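Local atomic coordinates of ribonuclease (Nicotiana glutinosa, PDB entry 1IYB), a protein that is a T2-type ribonuclease that probably cleaves single-stranded RNA and binds guanosine-5'-monophosphate in its active-site pocket. Residues Phe8-Phe13 with Trp46-Asp51; Ser53-Cys58 with Gly102-Asn107; Ser60-Asp65 with His96-His101. All blocks are in the same frame, centred on the assembly; numbering follows the deposited sequence.

Contact 1: Phe8-Phe13 with Trp46-Asp51; sequences FDFFYF and WPNNND. With 5GP (guanosine-5'-monophosphate), chain C.
Asn48 lies among the aromatic side chains of Phe10 and Tyr12 where strands 10-16 and 41-48 pair antiparallel. Its CB sits over one face of the Phe10 ring, 3.6 Å above the ring plane and offset toward the rim, a CH-pi contact. CG comes within 3.4 Å of Tyr12 CE1. At the tip the amide splits: OD1 lies 3.4 Å from Tyr12 CE1, while ND2 rests 3.6 Å from Phe10 CZ and makes a weak bond to Asn49 O.

The backbone of Asn48 is bonded too. Its carbonyl O accepts Asp9 N and Phe10 N, at 2.9 and 3.1 Å, from opposite faces of the carbonyl plane: a classic beta bulge. Beyond it, Asn50 N gives a nearly straight bond (171°) to the anti lone pair of Asp9 OD1, 2.8 Å away, and the Asn50 amide stacks on the Asp9 carboxylate.

On the face of Phe11 and Pro47 the contact is apolar, with Phe8 alongside: Pro47 CB is 3.6 Å from Phe8 CG and Pro47 CG packs against Phe11 CE2. Back on the Asn48 face, Trp46, bonded through N and O to Tyr12, sets its CZ2 beside O3P of the nucleotide, while its NE1 bonds to Glu97.

Two donors on one buried oxygen and a carboxylate bonded to a backbone N-H imply that this end of the strand pair is fixed by polar bonds and by ring packing.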
# COMPACT_ATOMS: atom_id res chain seq x y z
N PHE A 8 8.95 -5.32 11.36
CA PHE A 8 8.65 -6.50 10.54
C PHE A 8 9.21 -7.76 11.20
O PHE A 8 10.05 -7.69 12.09
CB PHE A 8 9.25 -6.33 9.13
CG PHE A 8 10.74 -6.49 9.07
CD1 PHE A 8 11.30 -7.67 8.58
CD2 PHE A 8 11.59 -5.48 9.52
CE1 PHE A 8 12.68 -7.84 8.53
CE2 PHE A 8 12.97 -5.64 9.47
CZ PHE A 8 13.52 -6.82 8.98
N ASP A 9 8.74 -8.92 10.74
CA ASP A 9 9.16 -10.20 11.29
C ASP A 9 10.19 -10.97 10.44
O ASP A 9 11.16 -11.50 10.97
CB ASP A 9 7.94 -11.09 11.52
CG ASP A 9 7.04 -10.57 12.63
OD1 ASP A 9 5.80 -10.60 12.47
OD2 ASP A 9 7.59 -10.13 13.67
N PHE A 10 9.96 -11.03 9.13
CA PHE A 10 10.87 -11.76 8.24
C PHE A 10 10.86 -11.12 6.85
O PHE A 10 10.13 -10.16 6.62
CB PHE A 10 10.42 -13.23 8.14
CG PHE A 10 9.09 -13.41 7.46
CD1 PHE A 10 9.01 -13.56 6.08
CD2 PHE A 10 7.91 -13.41 8.20
CE1 PHE A 10 7.78 -13.71 5.44
CE2 PHE A 10 6.67 -13.55 7.57
CZ PHE A 10 6.61 -13.70 6.19
N PHE A 11 11.67 -11.64 5.94
CA PHE A 11 11.70 -11.11 4.57
C PHE A 11 11.25 -12.15 3.56
O PHE A 11 11.47 -13.35 3.74
CB PHE A 11 13.11 -10.74 4.09
CG PHE A 11 13.82 -9.70 4.90
CD1 PHE A 11 14.60 -10.07 5.99
CD2 PHE A 11 13.82 -8.37 4.49
CE1 PHE A 11 15.38 -9.13 6.66
CE2 PHE A 11 14.59 -7.41 5.16
CZ PHE A 11 15.37 -7.79 6.24
N TYR A 12 10.65 -11.67 2.48
CA TYR A 12 10.31 -12.52 1.34
C TYR A 12 11.35 -12.10 0.31
O TYR A 12 11.46 -10.90 0.02
CB TYR A 12 8.94 -12.20 0.75
CG TYR A 12 7.74 -12.87 1.38
CD1 TYR A 12 6.59 -12.14 1.66
CD2 TYR A 12 7.73 -14.24 1.66
CE1 TYR A 12 5.47 -12.73 2.21
CE2 TYR A 12 6.61 -14.85 2.22
CZ TYR A 12 5.48 -14.09 2.49
OH TYR A 12 4.36 -14.65 3.06
N PHE A 13 12.15 -13.03 -0.19
CA PHE A 13 13.10 -12.69 -1.25
C PHE A 13 12.35 -13.14 -2.49
O PHE A 13 12.14 -14.34 -2.69
CB PHE A 13 14.43 -13.45 -1.10
CG PHE A 13 15.37 -13.24 -2.26
CD1 PHE A 13 15.75 -11.96 -2.64
CD2 PHE A 13 15.85 -14.33 -2.97
CE1 PHE A 13 16.60 -11.76 -3.74
CE2 PHE A 13 16.70 -14.14 -4.07
CZ PHE A 13 17.08 -12.85 -4.45
N TRP A 46 11.50 -8.16 0.52
CA TRP A 46 10.37 -7.55 1.20
C TRP A 46 10.09 -7.85 2.66
O TRP A 46 9.76 -8.99 3.01
CB TRP A 46 9.08 -7.90 0.45
CG TRP A 46 9.07 -7.62 -1.03
CD1 TRP A 46 9.92 -6.81 -1.73
CD2 TRP A 46 8.11 -8.10 -1.97
NE1 TRP A 46 9.54 -6.76 -3.05
CE2 TRP A 46 8.43 -7.54 -3.23
CE3 TRP A 46 6.99 -8.95 -1.88
CZ2 TRP A 46 7.69 -7.80 -4.38
CZ3 TRP A 46 6.26 -9.21 -3.03
CH2 TRP A 46 6.61 -8.64 -4.26
N PRO A 47 10.20 -6.84 3.53
CA PRO A 47 9.91 -7.10 4.95
C PRO A 47 8.43 -7.49 5.04
O PRO A 47 7.58 -6.89 4.37
CB PRO A 47 10.20 -5.75 5.60
CG PRO A 47 11.34 -5.23 4.78
CD PRO A 47 10.90 -5.55 3.36
N ASN A 48 8.11 -8.49 5.86
CA ASN A 48 6.73 -8.97 6.00
C ASN A 48 6.49 -9.35 7.46
O ASN A 48 7.43 -9.54 8.23
CB ASN A 48 6.51 -10.21 5.12
CG ASN A 48 5.08 -10.32 4.60
OD1 ASN A 48 4.73 -9.73 3.58
ND2 ASN A 48 4.25 -11.09 5.31
N ASN A 49 5.22 -9.46 7.83
CA ASN A 49 4.82 -9.83 9.19
C ASN A 49 4.29 -11.26 9.21
O ASN A 49 3.80 -11.77 8.20
CB ASN A 49 3.74 -8.88 9.69
CG ASN A 49 4.25 -7.47 9.86
OD1 ASN A 49 3.53 -6.50 9.60
ND2 ASN A 49 5.49 -7.34 10.30
N ASN A 50 4.39 -11.91 10.37
CA ASN A 50 3.91 -13.28 10.50
C ASN A 50 2.42 -13.43 10.20
O ASN A 50 1.98 -14.48 9.75
CB ASN A 50 4.19 -13.82 11.91
CG ASN A 50 5.68 -13.94 12.21
OD1 ASN A 50 6.49 -14.14 11.30
ND2 ASN A 50 6.03 -13.85 13.48
N ASP A 51 1.63 -12.37 10.44
CA ASP A 51 0.20 -12.45 10.19
C ASP A 51 -0.21 -12.22 8.74
O ASP A 51 -1.40 -12.21 8.42
CB ASP A 51 -0.56 -11.49 11.12
CG ASP A 51 -0.31 -10.03 10.80
OD1 ASP A 51 -0.77 -9.17 11.58
OD2 ASP A 51 0.33 -9.73 9.77
P 5GP C . 6.24 -4.23 -5.27
O1P 5GP C . 5.43 -3.89 -4.10
O2P 5GP C . 7.72 -4.33 -4.94
O3P 5GP C . 5.72 -5.55 -5.94
O5' 5GP C . 6.12 -3.12 -6.48
C5' 5GP C . 6.72 -3.35 -7.81
C4' 5GP C . 6.51 -2.20 -8.81
O4' 5GP C . 7.82 -1.99 -9.49
C3' 5GP C . 5.55 -2.38 -9.99
O3' 5GP C . 4.19 -2.08 -9.68
C2' 5GP C . 6.08 -1.45 -11.08
O2' 5GP C . 5.56 -0.11 -10.95
C1' 5GP C . 7.59 -1.52 -10.86
N9 5GP C . 8.44 -2.25 -11.85
C8 5GP C . 9.42 -1.77 -12.69
N7 5GP C . 10.08 -2.68 -13.37
C5 5GP C . 9.47 -3.87 -12.93
C6 5GP C . 9.75 -5.22 -13.32
O6 5GP C . 10.59 -5.62 -14.12
N1 5GP C . 8.91 -6.16 -12.64
C2 5GP C . 7.93 -5.79 -11.72
N2 5GP C . 7.24 -6.83 -11.21
N3 5GP C . 7.65 -4.52 -11.35
C4 5GP C . 8.46 -3.62 -12.00

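Contact 2: Ser53-Cys58 with Gly102-Asn107; sequences SYPSNC and GTCAEN
Thr103 OG1 has two partners, one across the contact and one in the preceding helix. Cys58 N reaches it at 3.1 Å across the contact, a bent and weak bond (132°), and the same hydroxyl bonds to Glu99 O one turn back in helix 91-102. With chi1 at 58°, OG1 lies between the backbone N and the carbonyl carbon of its own residue, within reach of that earlier carbonyl.

The covalent link is next door. Cys58 SG and Cys104 SG are joined at 2.0 Å, with the disulfide torsion at 90°, the relaxed value for an S-S bond. Each sulfur sits anti to its own carbonyl carbon. Pro55 packs on this bridge from the same loop: its CG lies 3.8 Å from Cys104 CB, and its CB is 3.9 Å from Cys104 SG. Pro47 touches Cys104 as well, so the buried bridge has proline rings among its neighbours.

Outward, Ser56 OG hydrogen-bonds to Ser56 of the second subunit, which places this loop at the subunit contact.

The loop after strand 41-48 is thus tied to the short 3-10 turn, Thr103-Cys104, that follows helix 91-102. Here a disulfide staples a long loop to the end of a helix, as in other ribonuclease T2 enzymes, whose fold is cross-linked by disulfides.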
# COMPACT_ATOMS: atom_id res chain seq x y z
N SER A 53 0.36 -9.45 6.95
CA SER A 53 0.43 -8.03 6.61
C SER A 53 1.90 -7.69 6.41
O SER A 53 2.78 -8.50 6.69
CB SER A 53 -0.15 -7.18 7.75
OG SER A 53 0.69 -7.22 8.89
N TYR A 54 2.16 -6.48 5.91
CA TYR A 54 3.54 -6.06 5.69
C TYR A 54 3.64 -4.54 5.71
O TYR A 54 2.72 -3.83 5.29
CB TYR A 54 4.06 -6.60 4.36
CG TYR A 54 3.27 -6.17 3.14
CD1 TYR A 54 3.55 -4.97 2.49
CD2 TYR A 54 2.24 -6.96 2.65
CE1 TYR A 54 2.82 -4.57 1.37
CE2 TYR A 54 1.50 -6.57 1.54
CZ TYR A 54 1.79 -5.38 0.90
OH TYR A 54 1.06 -5.00 -0.20
N PRO A 55 4.76 -4.01 6.21
CA PRO A 55 4.95 -2.56 6.25
C PRO A 55 5.40 -2.09 4.87
O PRO A 55 5.98 -2.87 4.12
CB PRO A 55 6.04 -2.39 7.30
CG PRO A 55 6.90 -3.61 7.06
CD PRO A 55 5.88 -4.71 6.89
N SER A 56 5.12 -0.84 4.54
CA SER A 56 5.55 -0.29 3.25
C SER A 56 5.76 1.22 3.34
O SER A 56 5.05 1.91 4.08
CB SER A 56 4.53 -0.61 2.14
OG SER A 56 3.24 -0.12 2.44
N ASN A 57 6.75 1.72 2.59
CA ASN A 57 7.11 3.14 2.54
C ASN A 57 7.32 3.66 3.95
O ASN A 57 6.65 4.59 4.39
CB ASN A 57 6.00 3.94 1.85
CG ASN A 57 5.68 3.43 0.47
OD1 ASN A 57 4.56 2.98 0.21
ND2 ASN A 57 6.65 3.49 -0.43
N CYS A 58 8.28 3.07 4.64
CA CYS A 58 8.57 3.38 6.03
C CYS A 58 9.40 4.61 6.41
O CYS A 58 9.40 4.99 7.58
CB CYS A 58 9.19 2.14 6.68
SG CYS A 58 8.07 0.70 6.68
N GLY A 102 12.86 -1.52 1.28
CA GLY A 102 14.12 -1.36 1.99
C GLY A 102 14.05 -0.48 3.23
O GLY A 102 14.62 -0.81 4.27
N THR A 103 13.35 0.64 3.12
CA THR A 103 13.23 1.55 4.25
C THR A 103 12.59 0.89 5.47
O THR A 103 12.80 1.33 6.61
CB THR A 103 12.40 2.79 3.88
OG1 THR A 103 11.10 2.38 3.43
CG2 THR A 103 13.09 3.59 2.77
N CYS A 104 11.82 -0.16 5.24
CA CYS A 104 11.16 -0.85 6.34
C CYS A 104 12.08 -1.82 7.07
O CYS A 104 11.67 -2.47 8.03
CB CYS A 104 9.91 -1.58 5.83
SG CYS A 104 8.66 -0.46 5.10
N ALA A 105 13.33 -1.90 6.63
CA ALA A 105 14.32 -2.76 7.27
C ALA A 105 15.61 -1.98 7.50
O ALA A 105 16.68 -2.56 7.64
CB ALA A 105 14.61 -3.98 6.39
N GLU A 106 15.48 -0.65 7.54
CA GLU A 106 16.60 0.27 7.75
C GLU A 106 17.47 -0.04 8.96
O GLU A 106 18.66 0.27 8.98
CB GLU A 106 16.09 1.70 7.91
CG GLU A 106 15.76 2.41 6.64
CD GLU A 106 15.27 3.83 6.89
OE1 GLU A 106 15.15 4.59 5.92
OE2 GLU A 106 14.98 4.17 8.06
N ASN A 107 16.86 -0.63 9.99
CA ASN A 107 17.56 -0.95 11.22
C ASN A 107 18.46 -2.17 11.04
O ASN A 107 19.33 -2.43 11.88
CB ASN A 107 16.54 -1.23 12.34
CG ASN A 107 15.70 -2.47 12.07
OD1 ASN A 107 15.79 -3.46 12.80
ND2 ASN A 107 14.88 -2.42 11.02

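Contact 3: Ser60-Asp65 with His96-His101; sequences SNSPYD and HEWEKH. With 5GP (guanosine-5'-monophosphate), chain C.
Helix 91-102 carries five residues of the guanosine-5'-monophosphate pocket, and its sequence HEWEKHG is the second conserved active-site segment of the ribonuclease T2 family; away from the ligand, Trp98 and Glu99 of this helix meet Ser62, Pro63 and Tyr64. Trp98 CB points toward the loop, and CG is anti to the backbone N (chi1 166°). Its NE1 donates to Ser62 O at 2.9 Å, and that oxygen lies close to the indole plane at the ring edge. Ser62 OG approaches the six-membered part of the indole, 3.4 Å from CZ2, and Tyr64 CD1 packs obliquely on Trp98 CB at 4.1 Å.

One residue on, the extended Glu99 side chain brings OE1 to Tyr64 N, 3.2 Å away in a nearly straight bond (173°) that uses the anti lone pair of the carboxylate. An alanine in place of Trp98 would probably leave Ser62 O without its indole donor and open a gap beside Gln111 and Phe115 of helix 111-124, which the indole also touches.

The phosphate end of the nucleotide meets the other side of the helix. His96 NE2 donates to O5' at 2.8 Å, while His101 NE2 bonds to O1P at 3.2 Å and more weakly to O2P. Lys100, fully extended, brings NZ to O1P as well, and its CG lies over the centre of the His101 ring, 3.8 Å above the plane. Glu97 OE1 comes 2.5 Å from O2P.

The two sides of the helix thus differ in chemistry: Trp98 and Glu99 bond to backbone groups of the loop, whereas His96, Lys100 and His101 present nitrogen donors to phosphate oxygens, an array that would probably favour an anionic group.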
# COMPACT_ATOMS: atom_id res chain seq x y z
N SER A 60 10.27 8.41 4.65
CA SER A 60 10.32 9.42 3.60
C SER A 60 11.61 10.23 3.59
O SER A 60 11.91 10.90 2.61
CB SER A 60 9.14 10.38 3.76
OG SER A 60 9.23 11.08 4.99
N ASN A 61 12.38 10.16 4.68
CA ASN A 61 13.62 10.91 4.75
C ASN A 61 14.85 10.07 4.43
O ASN A 61 15.99 10.47 4.71
CB ASN A 61 13.74 11.58 6.11
CG ASN A 61 12.74 12.70 6.27
OD1 ASN A 61 12.70 13.62 5.45
ND2 ASN A 61 11.90 12.62 7.30
N SER A 62 14.61 8.91 3.84
CA SER A 62 15.69 8.01 3.43
C SER A 62 15.48 7.69 1.96
O SER A 62 15.23 6.54 1.59
CB SER A 62 15.66 6.73 4.26
OG SER A 62 16.64 5.82 3.80
N PRO A 63 15.57 8.70 1.09
CA PRO A 63 15.39 8.48 -0.34
C PRO A 63 16.50 7.65 -0.97
O PRO A 63 17.62 7.62 -0.46
CB PRO A 63 15.34 9.90 -0.90
CG PRO A 63 16.27 10.63 -0.00
CD PRO A 63 15.89 10.12 1.37
N TYR A 64 16.17 6.95 -2.05
CA TYR A 64 17.15 6.14 -2.76
C TYR A 64 18.32 7.03 -3.19
O TYR A 64 18.11 8.14 -3.68
CB TYR A 64 16.50 5.51 -3.99
CG TYR A 64 17.44 4.73 -4.89
CD1 TYR A 64 18.04 3.55 -4.45
CD2 TYR A 64 17.70 5.17 -6.19
CE1 TYR A 64 18.90 2.83 -5.29
CE2 TYR A 64 18.55 4.45 -7.03
CZ TYR A 64 19.14 3.28 -6.57
OH TYR A 64 19.97 2.56 -7.41
N ASP A 65 19.54 6.53 -2.99
CA ASP A 65 20.76 7.26 -3.35
C ASP A 65 21.67 6.29 -4.09
O ASP A 65 22.46 5.57 -3.47
CB ASP A 65 21.45 7.77 -2.08
CG ASP A 65 22.68 8.60 -2.37
OD1 ASP A 65 23.36 9.02 -1.41
OD2 ASP A 65 22.99 8.83 -3.56
N HIS A 96 12.30 2.33 -6.36
CA HIS A 96 10.99 1.92 -5.86
C HIS A 96 11.11 0.82 -4.81
O HIS A 96 10.46 0.87 -3.77
CB HIS A 96 10.12 1.42 -7.02
CG HIS A 96 8.84 0.78 -6.58
ND1 HIS A 96 7.78 1.50 -6.08
CD2 HIS A 96 8.47 -0.52 -6.53
CE1 HIS A 96 6.81 0.67 -5.74
NE2 HIS A 96 7.20 -0.57 -6.00
N GLU A 97 11.95 -0.18 -5.07
CA GLU A 97 12.11 -1.26 -4.12
C GLU A 97 12.74 -0.78 -2.81
O GLU A 97 12.35 -1.24 -1.73
CB GLU A 97 12.94 -2.39 -4.75
CG GLU A 97 12.19 -3.10 -5.88
CD GLU A 97 10.90 -3.76 -5.41
OE1 GLU A 97 9.86 -3.61 -6.09
OE2 GLU A 97 10.92 -4.44 -4.36
N TRP A 98 13.69 0.15 -2.89
CA TRP A 98 14.28 0.65 -1.66
C TRP A 98 13.29 1.47 -0.86
O TRP A 98 13.12 1.27 0.34
CB TRP A 98 15.52 1.51 -1.93
CG TRP A 98 15.91 2.27 -0.70
CD1 TRP A 98 15.66 3.59 -0.43
CD2 TRP A 98 16.48 1.73 0.50
NE1 TRP A 98 16.01 3.89 0.86
CE2 TRP A 98 16.52 2.77 1.46
CE3 TRP A 98 16.95 0.46 0.86
CZ2 TRP A 98 17.02 2.58 2.76
CZ3 TRP A 98 17.44 0.27 2.16
CH2 TRP A 98 17.47 1.33 3.09
N GLU A 99 12.63 2.41 -1.52
CA GLU A 99 11.69 3.28 -0.83
C GLU A 99 10.46 2.58 -0.27
O GLU A 99 10.01 2.89 0.83
CB GLU A 99 11.31 4.44 -1.75
CG GLU A 99 12.54 5.26 -2.12
CD GLU A 99 12.23 6.60 -2.76
OE1 GLU A 99 13.20 7.34 -3.05
OE2 GLU A 99 11.04 6.91 -2.97
N LYS A 100 9.92 1.61 -1.01
CA LYS A 100 8.74 0.90 -0.52
C LYS A 100 9.05 -0.21 0.47
O LYS A 100 8.33 -0.39 1.46
CB LYS A 100 7.95 0.29 -1.69
CG LYS A 100 6.73 -0.51 -1.25
CD LYS A 100 5.91 -1.02 -2.43
CE LYS A 100 4.65 -1.75 -1.96
NZ LYS A 100 3.80 -2.24 -3.09
N HIS A 101 10.13 -0.95 0.23
CA HIS A 101 10.49 -2.08 1.08
C HIS A 101 11.77 -1.93 1.92
O HIS A 101 11.77 -2.20 3.12
CB HIS A 101 10.60 -3.33 0.21
CG HIS A 101 9.32 -3.73 -0.46
ND1 HIS A 101 8.24 -4.23 0.24
CD2 HIS A 101 8.94 -3.71 -1.76
CE1 HIS A 101 7.26 -4.51 -0.60
NE2 HIS A 101 7.66 -4.20 -1.82
P 5GP C . 6.24 -4.23 -5.27
O1P 5GP C . 5.43 -3.89 -4.10
O2P 5GP C . 7.72 -4.33 -4.94
O3P 5GP C . 5.72 -5.55 -5.94
O5' 5GP C . 6.12 -3.12 -6.48
C5' 5GP C . 6.72 -3.35 -7.81
C4' 5GP C . 6.51 -2.20 -8.81
O4' 5GP C . 7.82 -1.99 -9.49
C3' 5GP C . 5.55 -2.38 -9.99
O3' 5GP C . 4.19 -2.08 -9.68
C2' 5GP C . 6.08 -1.45 -11.08
O2' 5GP C . 5.56 -0.11 -10.95
C1' 5GP C . 7.59 -1.52 -10.86
N9 5GP C . 8.44 -2.25 -11.85
C8 5GP C . 9.42 -1.77 -12.69
N7 5GP C . 10.08 -2.68 -13.37
C5 5GP C . 9.47 -3.87 -12.93
C6 5GP C . 9.75 -5.22 -13.32
O6 5GP C . 10.59 -5.62 -14.12
N1 5GP C . 8.91 -6.16 -12.64
C2 5GP C . 7.93 -5.79 -11.72
N2 5GP C . 7.24 -6.83 -11.21
N3 5GP C . 7.65 -4.52 -11.35
C4 5GP C . 8.46 -3.62 -12.00

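Overall arrangement
Contact 2 lies between the other two, its centre about 9 Å from each, while the centres of contacts 1 and 3 are about 17 Å apart. Contact 3 is nested inside the chain loop that contact 2 closes, and backbone pairs join them: Thr103 N is 2.9 Å from Trp98 O, and Asn57 N is 2.9 Å from Lys100 O. Contact 1 meets contact 2 where Tyr54 CB lies 3.3 Å from Asn48 OD1. At the ligand the sheet and the helix come together, with the Trp46 ring stacked on that of His101; Trp46 CD1 is 3.3 Å from His101 CD2. Contacts 1 and 3 both touch the nucleotide, and all three reach the second subunit.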